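PDB 5WTN: replication initiation and membrane attachment protein from Geobacillus stearothermophilus 10, which takes part in bacterial DNA replication as a tetrameric primosome protein, probably helping to start replication and, as its name implies, to attach it to the membrane. Local coordinates for residues F206-F211 / K228-I233. Residues are numbered along the deposited sequence; the frame is centred on the assembly and turned at random.
Sequences FDFELF and KVKEAI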
loop_
_atom_site.group_PDB
_atom_site.type_symbol
_atom_site.label_atom_id
_atom_site.label_comp_id
_atom_site.label_asym_id
_atom_site.label_seq_id
_atom_site.Cartn_x
_atom_site.Cartn_y
_atom_site.Cartn_z
ATOM N N PHE A 206 13.644 10.156 -37.557
ATOM C CA PHE A 206 13.039 9.797 -38.836
ATOM C C PHE A 206 12.882 11.013 -39.745
ATOM O O PHE A 206 12.426 12.067 -39.289
ATOM C CB PHE A 206 11.653 9.184 -38.592
ATOM C CG PHE A 206 10.928 8.799 -39.852
ATOM C CD1 PHE A 206 11.252 7.625 -40.518
ATOM C CD2 PHE A 206 9.929 9.605 -40.370
ATOM C CE1 PHE A 206 10.594 7.262 -41.669
ATOM C CE2 PHE A 206 9.268 9.246 -41.534
ATOM C CZ PHE A 206 9.604 8.076 -42.184
ATOM N N ASP A 207 13.170 10.870 -41.037
ATOM C CA ASP A 207 13.130 12.057 -41.877
ATOM C C ASP A 207 11.743 12.241 -42.463
ATOM O O ASP A 207 11.413 11.666 -43.491
ATOM C CB ASP A 207 14.135 11.873 -43.017
ATOM C CG ASP A 207 14.255 13.100 -43.920
ATOM O OD1 ASP A 207 15.207 13.124 -44.734
ATOM O OD2 ASP A 207 13.419 14.038 -43.832
ATOM N N PHE A 208 10.983 13.157 -41.884
ATOM C CA PHE A 208 9.626 13.375 -42.343
ATOM C C PHE A 208 9.589 14.220 -43.605
ATOM O O PHE A 208 8.683 14.080 -44.421
ATOM C CB PHE A 208 8.793 14.047 -41.266
ATOM C CG PHE A 208 8.374 13.130 -40.159
ATOM C CD1 PHE A 208 7.195 12.406 -40.250
ATOM C CD2 PHE A 208 9.138 13.015 -39.011
ATOM C CE1 PHE A 208 6.800 11.579 -39.227
ATOM C CE2 PHE A 208 8.743 12.193 -37.979
ATOM C CZ PHE A 208 7.579 11.469 -38.086
ATOM N N GLU A 209 10.558 15.117 -43.747
ATOM C CA GLU A 209 10.621 15.987 -44.911
ATOM C C GLU A 209 10.615 15.130 -46.184
ATOM O O GLU A 209 9.769 15.315 -47.071
ATOM C CB GLU A 209 11.876 16.860 -44.848
ATOM C CG GLU A 209 11.881 18.058 -45.806
ATOM C CD GLU A 209 13.280 18.392 -46.318
ATOM O OE1 GLU A 209 14.266 17.999 -45.654
ATOM O OE2 GLU A 209 13.391 19.036 -47.389
ATOM N N LEU A 210 11.539 14.176 -46.254
ATOM C CA LEU A 210 11.614 13.264 -47.385
ATOM C C LEU A 210 10.345 12.421 -47.485
ATOM O O LEU A 210 9.754 12.288 -48.562
ATOM C CB LEU A 210 12.827 12.355 -47.239
ATOM C CG LEU A 210 13.059 11.451 -48.441
ATOM C CD1 LEU A 210 13.391 12.306 -49.650
ATOM C CD2 LEU A 210 14.157 10.431 -48.169
ATOM N N PHE A 211 9.936 11.864 -46.347
ATOM C CA PHE A 211 8.778 10.981 -46.251
ATOM C C PHE A 211 7.524 11.606 -46.847
ATOM O O PHE A 211 6.847 10.990 -47.664
ATOM C CB PHE A 211 8.549 10.616 -44.785
ATOM C CG PHE A 211 7.266 9.893 -44.528
ATOM C CD1 PHE A 211 6.118 10.585 -44.163
ATOM C CD2 PHE A 211 7.199 8.512 -44.639
ATOM C CE1 PHE A 211 4.921 9.906 -43.928
ATOM C CE2 PHE A 211 6.004 7.836 -44.406
ATOM C CZ PHE A 211 4.869 8.534 -44.053
ATOM N N LYS A 228 -1.203 11.076 -33.974
ATOM C CA LYS A 228 -1.117 9.741 -33.425
ATOM C C LYS A 228 -0.346 8.818 -34.378
ATOM O O LYS A 228 0.406 7.944 -33.938
ATOM C CB LYS A 228 -2.515 9.215 -33.070
ATOM C CG LYS A 228 -3.322 10.200 -32.201
ATOM C CD LYS A 228 -4.418 9.496 -31.374
ATOM C CE LYS A 228 -5.185 10.475 -30.467
ATOM N NZ LYS A 228 -6.333 9.829 -29.746
ATOM N N VAL A 229 -0.512 9.042 -35.679
ATOM C CA VAL A 229 0.174 8.248 -36.697
ATOM C C VAL A 229 1.642 8.644 -36.782
ATOM O O VAL A 229 2.528 7.786 -36.864
ATOM C CB VAL A 229 -0.489 8.404 -38.097
ATOM C CG1 VAL A 229 0.494 8.065 -39.207
ATOM C CG2 VAL A 229 -1.732 7.537 -38.212
ATOM N N LYS A 230 1.883 9.953 -36.765
ATOM C CA LYS A 230 3.227 10.507 -36.831
ATOM C C LYS A 230 4.043 10.008 -35.641
ATOM O O LYS A 230 5.200 9.602 -35.778
ATOM C CB LYS A 230 3.145 12.028 -36.866
ATOM C CG LYS A 230 4.482 12.746 -36.957
ATOM C CD LYS A 230 4.296 14.266 -37.052
ATOM C CE LYS A 230 5.507 15.028 -36.512
ATOM N NZ LYS A 230 5.697 14.841 -35.038
ATOM N N GLU A 231 3.413 9.999 -34.475
ATOM C CA GLU A 231 4.029 9.465 -33.274
ATOM C C GLU A 231 4.356 7.989 -33.501
ATOM O O GLU A 231 5.426 7.514 -33.130
ATOM C CB GLU A 231 3.076 9.653 -32.087
ATOM C CG GLU A 231 3.581 9.154 -30.732
ATOM C CD GLU A 231 2.503 9.231 -29.638
ATOM O OE1 GLU A 231 2.664 8.562 -28.585
ATOM O OE2 GLU A 231 1.494 9.961 -29.829
ATOM N N ALA A 232 3.442 7.271 -34.148
ATOM C CA ALA A 232 3.598 5.837 -34.351
ATOM C C ALA A 232 4.712 5.550 -35.342
ATOM O O ALA A 232 5.522 4.633 -35.158
ATOM C CB ALA A 232 2.304 5.249 -34.842
ATOM N N ILE A 233 4.735 6.336 -36.409
ATOM C CA ILE A 233 5.769 6.227 -37.423
ATOM C C ILE A 233 7.146 6.372 -36.792
ATOM O O ILE A 233 8.018 5.535 -37.012
ATOM C CB ILE A 233 5.568 7.289 -38.509
ATOM C CG1 ILE A 233 4.404 6.886 -39.421
ATOM C CG2 ILE A 233 6.855 7.521 -39.289
ATOM C CD1 ILE A 233 4.183 7.826 -40.578
#
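Ile233 and Phe206 meet because Ile233 sets CG2 anti to its backbone N (CG1 lies on the N side, chi1 -75°), while Phe206 has CG anti to its own N (chi1 179°). CG2 therefore sits over one face of the Phe206 ring, a CH-pi contact 3.9 Å from CG2 to the ring centroid and 19° off the normal, shifted toward the rim atom CE2. The other branch of Ile233 goes to Phe211: the two side chains reach tip to tip, CD1 3.6 Å from CZ. Phe208 packs against helix 227-240 one turn earlier, its CE1 3.4 Å from Lys230 CG, with Ile233 CG2 4.1 Å from the same CE1. Phe206 in turn lays CD2 over the centre of the Phe208 ring, 3.5 Å above its plane, and takes CG of both Phe208 and Phe211 at its edge, so the three aromatics pack as one group. An alanine in place of Phe208 would probably leave Lys230 CG without the aromatic ring it packs on, take away the ring that lies under Phe206 CD2, and open a gap beside Ile233 CG2. The lysine carries CE over a face of Phe208, but NZ is 5.3 Å from the centroid, at most a weak cation-pi attraction; its charge is engaged in a salt bridge with Asp203. Asp207 caps helix 208-217, OD2 accepting from Leu210 N. The three phenylalanines, packed on Ile233 and Lys230, join the start of that helix to helix 227-240; Phe211 continues onto Met247 and Val251 of helix 244-254, and Ile233 onto Leu266 of helix 263-278.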